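Local coordinates for beta-L-arabinobiosidase (Bacteroides thetaiotaomicron, PDB 5MQR), which is a multidomain glycoside hydrolase of plant pectin breakdown, named for beta-L-arabinobiosidase activity and possibly also a sialidase, at residues 860-874 with 880-892. Numbering follows the deposited sequence.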
loop_
_atom_site.group_PDB
_atom_site.type_symbol
_atom_site.label_atom_id
_atom_site.label_comp_id
_atom_site.label_asym_id
_atom_site.label_seq_id
_atom_site.Cartn_x
_atom_site.Cartn_y
_atom_site.Cartn_z
ATOM N N VAL A 860 33.599 -26.662 21.941
ATOM C CA VAL A 860 33.297 -25.324 22.432
ATOM C C VAL A 860 32.453 -25.404 23.703
ATOM O O VAL A 860 32.728 -24.698 24.674
ATOM C CB VAL A 860 32.622 -24.430 21.364
ATOM C CG1 VAL A 860 32.125 -23.121 21.973
ATOM C CG2 VAL A 860 33.610 -24.125 20.258
ATOM N N GLU A 861 31.434 -26.254 23.686
ATOM C CA GLU A 861 30.487 -26.342 24.806
ATOM C C GLU A 861 31.122 -26.893 26.073
ATOM O O GLU A 861 30.839 -26.404 27.175
ATOM C CB GLU A 861 29.279 -27.191 24.433
ATOM C CG GLU A 861 28.334 -26.490 23.471
ATOM C CD GLU A 861 27.056 -27.275 23.241
ATOM O OE1 GLU A 861 27.100 -28.516 23.261
ATOM O OE2 GLU A 861 26.003 -26.642 23.045
ATOM N N ASN A 862 31.968 -27.907 25.906
ATOM C CA ASN A 862 32.645 -28.538 27.035
ATOM C C ASN A 862 33.857 -27.756 27.518
ATOM O O ASN A 862 34.068 -27.651 28.716
ATOM C CB ASN A 862 33.045 -29.986 26.696
ATOM C CG ASN A 862 31.836 -30.915 26.525
ATOM O OD1 ASN A 862 30.736 -30.670 27.048
ATOM N ND2 ASN A 862 32.037 -31.988 25.780
ATOM N N ASP A 863 34.650 -27.210 26.598
ATOM C CA ASP A 863 35.942 -26.627 26.944
ATOM C C ASP A 863 35.951 -25.107 27.050
ATOM O O ASP A 863 36.759 -24.576 27.798
ATOM C CB ASP A 863 37.013 -27.042 25.934
ATOM C CG ASP A 863 37.304 -28.528 25.942
ATOM O OD1 ASP A 863 36.616 -29.308 26.621
ATOM O OD2 ASP A 863 38.260 -28.928 25.277
ATOM N N LEU A 864 35.112 -24.391 26.288
ATOM C CA LEU A 864 35.137 -22.913 26.309
ATOM C C LEU A 864 34.080 -22.279 27.199
ATOM O O LEU A 864 34.213 -21.117 27.585
ATOM C CB LEU A 864 35.087 -22.342 24.897
ATOM C CG LEU A 864 36.226 -22.813 23.984
ATOM C CD1 LEU A 864 36.144 -22.060 22.664
ATOM C CD2 LEU A 864 37.603 -22.639 24.608
ATOM N N TRP A 865 33.046 -23.043 27.546
ATOM C CA TRP A 865 32.061 -22.613 28.520
ATOM C C TRP A 865 32.727 -22.557 29.895
ATOM O O TRP A 865 33.149 -23.584 30.429
ATOM C CB TRP A 865 30.881 -23.569 28.555
ATOM C CG TRP A 865 29.782 -23.112 29.469
ATOM C CD1 TRP A 865 29.354 -23.719 30.624
ATOM C CD2 TRP A 865 28.989 -21.935 29.319
ATOM N NE1 TRP A 865 28.331 -22.995 31.187
ATOM C CE2 TRP A 865 28.092 -21.892 30.415
ATOM C CE3 TRP A 865 28.950 -20.907 28.369
ATOM C CZ2 TRP A 865 27.155 -20.865 30.573
ATOM C CZ3 TRP A 865 28.011 -19.886 28.525
ATOM C CH2 TRP A 865 27.130 -19.874 29.617
ATOM N N ASN A 866 32.845 -21.351 30.439
ATOM C CA ASN A 866 33.421 -21.130 31.780
ATOM C C ASN A 866 32.259 -21.250 32.746
ATOM O O ASN A 866 31.339 -20.444 32.684
ATOM C CB ASN A 866 34.064 -19.733 31.834
ATOM C CG ASN A 866 34.645 -19.388 33.183
ATOM O OD1 ASN A 866 34.020 -19.605 34.218
ATOM N ND2 ASN A 866 35.832 -18.805 33.176
ATOM N N THR A 867 32.286 -22.261 33.613
ATOM C CA THR A 867 31.155 -22.550 34.510
ATOM C C THR A 867 31.087 -21.624 35.736
ATOM O O THR A 867 30.021 -21.501 36.329
ATOM C CB THR A 867 31.153 -24.026 34.992
ATOM O OG1 THR A 867 32.448 -24.357 35.476
ATOM C CG2 THR A 867 30.784 -24.988 33.854
ATOM N N ARG A 868 32.201 -20.996 36.123
ATOM C CA ARG A 868 32.185 -19.992 37.207
ATOM C C ARG A 868 31.444 -18.734 36.730
ATOM O O ARG A 868 30.523 -18.267 37.394
ATOM C CB ARG A 868 33.607 -19.661 37.730
ATOM C CG ARG A 868 34.168 -20.756 38.661
ATOM C CD ARG A 868 35.681 -20.722 39.002
ATOM N NE ARG A 868 36.611 -20.210 37.966
ATOM C CZ ARG A 868 36.861 -20.756 36.756
ATOM N NH1 ARG A 868 36.218 -21.848 36.326
ATOM N NH2 ARG A 868 37.755 -20.186 35.939
ATOM N N HIS A 869 31.822 -18.238 35.555
ATOM C CA HIS A 869 31.203 -17.043 34.959
ATOM C C HIS A 869 29.881 -17.265 34.220
ATOM O O HIS A 869 29.116 -16.315 34.030
ATOM C CB HIS A 869 32.184 -16.373 33.984
ATOM C CG HIS A 869 33.308 -15.663 34.656
ATOM N ND1 HIS A 869 34.348 -15.092 33.954
ATOM C CD2 HIS A 869 33.558 -15.426 35.965
ATOM C CE1 HIS A 869 35.179 -14.515 34.801
ATOM N NE2 HIS A 869 34.730 -14.718 36.028
ATOM N N GLN A 870 29.630 -18.492 33.767
ATOM C CA GLN A 870 28.501 -18.779 32.878
ATOM C C GLN A 870 28.589 -17.912 31.620
ATOM O O GLN A 870 27.806 -16.997 31.394
ATOM C CB GLN A 870 27.164 -18.643 33.618
ATOM C CG GLN A 870 27.090 -19.506 34.865
ATOM C CD GLN A 870 25.758 -19.391 35.555
ATOM O OE1 GLN A 870 24.726 -19.839 35.047
ATOM N NE2 GLN A 870 25.766 -18.784 36.722
ATOM N N PHE A 871 29.588 -18.227 30.812
ATOM C CA PHE A 871 29.953 -17.419 29.662
ATOM C C PHE A 871 31.047 -18.142 28.861
ATOM O O PHE A 871 31.945 -18.778 29.447
ATOM C CB PHE A 871 30.476 -16.051 30.129
ATOM C CG PHE A 871 30.281 -14.968 29.134
ATOM C CD1 PHE A 871 29.047 -14.334 29.013
ATOM C CD2 PHE A 871 31.307 -14.604 28.286
ATOM C CE1 PHE A 871 28.850 -13.340 28.065
ATOM C CE2 PHE A 871 31.118 -13.608 27.340
ATOM C CZ PHE A 871 29.888 -12.976 27.230
ATOM N N PHE A 872 30.956 -18.069 27.536
ATOM C CA PHE A 872 31.967 -18.645 26.662
ATOM C C PHE A 872 33.165 -17.739 26.647
ATOM O O PHE A 872 33.034 -16.550 26.393
ATOM C CB PHE A 872 31.463 -18.811 25.230
ATOM C CG PHE A 872 30.461 -19.906 25.070
ATOM C CD1 PHE A 872 30.861 -21.226 25.109
ATOM C CD2 PHE A 872 29.110 -19.615 24.863
ATOM C CE1 PHE A 872 29.937 -22.241 24.960
ATOM C CE2 PHE A 872 28.182 -20.634 24.695
ATOM C CZ PHE A 872 28.600 -21.950 24.746
ATOM N N GLU A 873 34.330 -18.309 26.915
ATOM C CA GLU A 873 35.551 -17.537 27.078
ATOM C C GLU A 873 36.758 -18.276 26.499
ATOM O O GLU A 873 36.744 -19.499 26.327
ATOM C CB GLU A 873 35.787 -17.236 28.561
ATOM C CG GLU A 873 34.691 -16.394 29.208
ATOM C CD GLU A 873 34.946 -16.082 30.680
ATOM O OE1 GLU A 873 36.031 -16.414 31.192
ATOM O OE2 GLU A 873 34.046 -15.482 31.328
ATOM N N THR A 874 37.787 -17.489 26.205
ATOM C CA THR A 874 39.060 -17.967 25.706
ATOM C C THR A 874 39.678 -18.916 26.714
ATOM O O THR A 874 39.580 -18.696 27.919
ATOM C CB THR A 874 40.028 -16.797 25.506
ATOM O OG1 THR A 874 39.512 -15.919 24.501
ATOM C CG2 THR A 874 41.405 -17.286 25.084
ATOM N N SER A 880 40.955 -21.038 32.005
ATOM C CA SER A 880 40.179 -19.991 31.340
ATOM C C SER A 880 40.858 -18.637 31.482
ATOM O O SER A 880 41.594 -18.405 32.434
ATOM C CB SER A 880 38.772 -19.902 31.919
ATOM O OG SER A 880 37.970 -19.069 31.113
ATOM N N ALA A 881 40.611 -17.753 30.528
ATOM C CA ALA A 881 41.091 -16.386 30.620
ATOM C C ALA A 881 40.345 -15.608 31.692
ATOM O O ALA A 881 40.835 -14.566 32.109
ATOM C CB ALA A 881 40.978 -15.677 29.288
ATOM N N ASN A 882 39.184 -16.114 32.128
ATOM C CA ASN A 882 38.385 -15.491 33.181
ATOM C C ASN A 882 38.112 -14.028 32.887
ATOM O O ASN A 882 38.359 -13.163 33.732
ATOM C CB ASN A 882 39.056 -15.639 34.547
ATOM C CG ASN A 882 39.045 -17.061 35.041
ATOM O OD1 ASN A 882 38.056 -17.786 34.891
ATOM N ND2 ASN A 882 40.137 -17.467 35.656
ATOM N N VAL A 883 37.649 -13.777 31.656
ATOM C CA VAL A 883 37.165 -12.482 31.224
ATOM C C VAL A 883 36.019 -12.686 30.235
ATOM O O VAL A 883 36.140 -13.441 29.260
ATOM C CB VAL A 883 38.300 -11.610 30.625
ATOM C CG1 VAL A 883 38.997 -12.276 29.446
ATOM C CG2 VAL A 883 37.770 -10.225 30.251
ATOM N N ARG A 884 34.892 -12.045 30.515
ATOM C CA ARG A 884 33.772 -12.043 29.599
ATOM C C ARG A 884 34.050 -10.996 28.520
ATOM O O ARG A 884 34.227 -9.797 28.833
ATOM C CB ARG A 884 32.468 -11.714 30.312
ATOM C CG ARG A 884 32.074 -12.662 31.434
ATOM C CD ARG A 884 30.685 -12.290 31.917
ATOM N NE ARG A 884 30.202 -13.111 33.025
ATOM C CZ ARG A 884 30.590 -13.008 34.297
ATOM N NH1 ARG A 884 31.511 -12.121 34.673
ATOM N NH2 ARG A 884 30.057 -13.820 35.201
ATOM N N GLU A 885 34.101 -11.452 27.272
ATOM C CA GLU A 885 34.353 -10.570 26.120
ATOM C C GLU A 885 33.220 -10.694 25.115
ATOM O O GLU A 885 32.450 -11.641 25.156
ATOM C CB GLU A 885 35.697 -10.914 25.458
ATOM C CG GLU A 885 36.908 -10.682 26.354
ATOM C CD GLU A 885 38.203 -11.237 25.776
ATOM O OE1 GLU A 885 38.264 -12.439 25.416
ATOM O OE2 GLU A 885 39.172 -10.458 25.680
ATOM N N ALA A 886 33.149 -9.752 24.187
ATOM C CA ALA A 886 32.133 -9.806 23.133
ATOM C C ALA A 886 32.281 -11.074 22.295
ATOM O O ALA A 886 31.270 -11.588 21.777
ATOM C CB ALA A 886 32.210 -8.575 22.235
ATOM N N ILE A 887 33.528 -11.571 22.174
ATOM C CA ILE A 887 33.781 -12.786 21.409
ATOM C C ILE A 887 33.033 -13.990 21.973
ATOM O O ILE A 887 32.783 -14.924 21.251
ATOM C CB ILE A 887 35.279 -13.134 21.219
ATOM C CG1 ILE A 887 35.996 -13.375 22.555
ATOM C CG2 ILE A 887 35.962 -12.054 20.399
ATOM C CD1 ILE A 887 37.363 -14.047 22.405
ATOM N N GLY A 888 32.664 -13.953 23.249
ATOM C CA GLY A 888 31.857 -15.016 23.857
ATOM C C GLY A 888 30.437 -15.168 23.320
ATOM O O GLY A 888 29.768 -16.168 23.628
ATOM N N TYR A 889 29.956 -14.173 22.565
ATOM C CA TYR A 889 28.673 -14.276 21.900
ATOM C C TYR A 889 28.758 -14.876 20.502
ATOM O O TYR A 889 27.740 -15.282 19.979
ATOM C CB TYR A 889 27.958 -12.926 21.859
ATOM C CG TYR A 889 27.514 -12.422 23.224
ATOM C CD1 TYR A 889 26.664 -13.176 24.046
ATOM C CD2 TYR A 889 27.934 -11.177 23.688
ATOM C CE1 TYR A 889 26.280 -12.696 25.298
ATOM C CE2 TYR A 889 27.552 -10.695 24.926
ATOM C CZ TYR A 889 26.742 -11.449 25.731
ATOM O OH TYR A 889 26.396 -10.915 26.948
ATOM N N ILE A 890 29.960 -15.015 19.940
ATOM C CA ILE A 890 30.149 -15.523 18.569
ATOM C C ILE A 890 29.599 -16.943 18.361
ATOM O O ILE A 890 29.077 -17.216 17.304
ATOM C CB ILE A 890 31.613 -15.403 18.108
ATOM C CG1 ILE A 890 32.014 -13.922 18.024
ATOM C CG2 ILE A 890 31.841 -15.982 16.716
ATOM C CD1 ILE A 890 33.501 -13.715 17.770
ATOM N N PRO A 891 29.634 -17.830 19.375
ATOM C CA PRO A 891 28.961 -19.108 19.132
ATOM C C PRO A 891 27.528 -18.985 18.564
ATOM O O PRO A 891 27.160 -19.771 17.675
ATOM C CB PRO A 891 28.955 -19.764 20.510
ATOM C CG PRO A 891 30.184 -19.211 21.166
ATOM C CD PRO A 891 30.180 -17.766 20.735
ATOM N N TRP A 892 26.748 -18.016 19.055
ATOM C CA TRP A 892 25.386 -17.784 18.550
ATOM C C TRP A 892 25.300 -17.152 17.148
ATOM O O TRP A 892 24.274 -17.253 16.496
ATOM C CB TRP A 892 24.573 -16.929 19.518
ATOM C CG TRP A 892 24.181 -17.682 20.706
ATOM C CD1 TRP A 892 23.147 -18.559 20.810
ATOM C CD2 TRP A 892 24.822 -17.665 21.971
ATOM N NE1 TRP A 892 23.090 -19.067 22.061
ATOM C CE2 TRP A 892 24.098 -18.531 22.808
ATOM C CE3 TRP A 892 25.914 -16.965 22.495
ATOM C CZ2 TRP A 892 24.440 -18.751 24.138
ATOM C CZ3 TRP A 892 26.272 -17.187 23.829
ATOM C CH2 TRP A 892 25.534 -18.080 24.630
HETATM O O HOH W 1 27.718 -14.395 32.357
HETATM O O HOH W 2 34.539 -14.107 26.300
HETATM O O HOH W 3 29.071 -16.351 26.211
HETATM O O HOH W 4 37.091 -20.437 29.111
HETATM O O HOH W 5 37.076 -14.524 26.758
#
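The ring of Phe871 is covered on one face by Arg884, whose CB stands 3.9 Å from the ring centroid in a CH-pi contact, and on the opposite face by water 3. Glu885 O lies at its edge, and the CE1–CZ side of that edge meets the face of Tyr889 in a T-shaped pair, planes at 78°. Phe872 is sandwiched between Pro891 CG on one face and Trp865 CE3 on the other, while its CE2 edge points at the face of Trp892 in an offset edge-to-face pair. These rings join a two-stranded beta hairpin, 865-866 with 871-872, to the 3-10 turn 886-889 and the weakly bonded helical turn of about 890-892 that follows, within the MGH1-like glycoside hydrolase domain. The hairpin carries a G1 bulge, Gln870 and Phe871 both facing Asn866, and follows directly on helix 843-864. With its chain extended from CG to NE, Arg884 crosses Phe871 and lays its guanidinium flat on His869, planes at 21°. Arg884 NH2 donates to an in-plane lone pair of His869 O at 2.9 Å; Arg884 NH1 forms a salt bridge with Glu926. A leucine here would probably take away the flat partner of the His869 ring, the donor to His869 O and this salt bridge to Glu926. The imidazole is also fixed from its edge: His869 ND1 donates 2.7 Å, in the ring plane, to the syn lone pair of Glu873 OE2. Glu873 OE1 turns to 882-883 and takes a weak bond from Val883 N. With CG anti to the backbone N (chi1 178°), Asn866 ND2 donates a hydrogen bond to Asn882 OD1 (3.0 Å), which lies in the amide plane of Asn866. Between Phe872 and Gly888, water 3 is a bridge, accepting from Phe872 N at 2.9 Å and donating to Gly888 O at 2.7 Å.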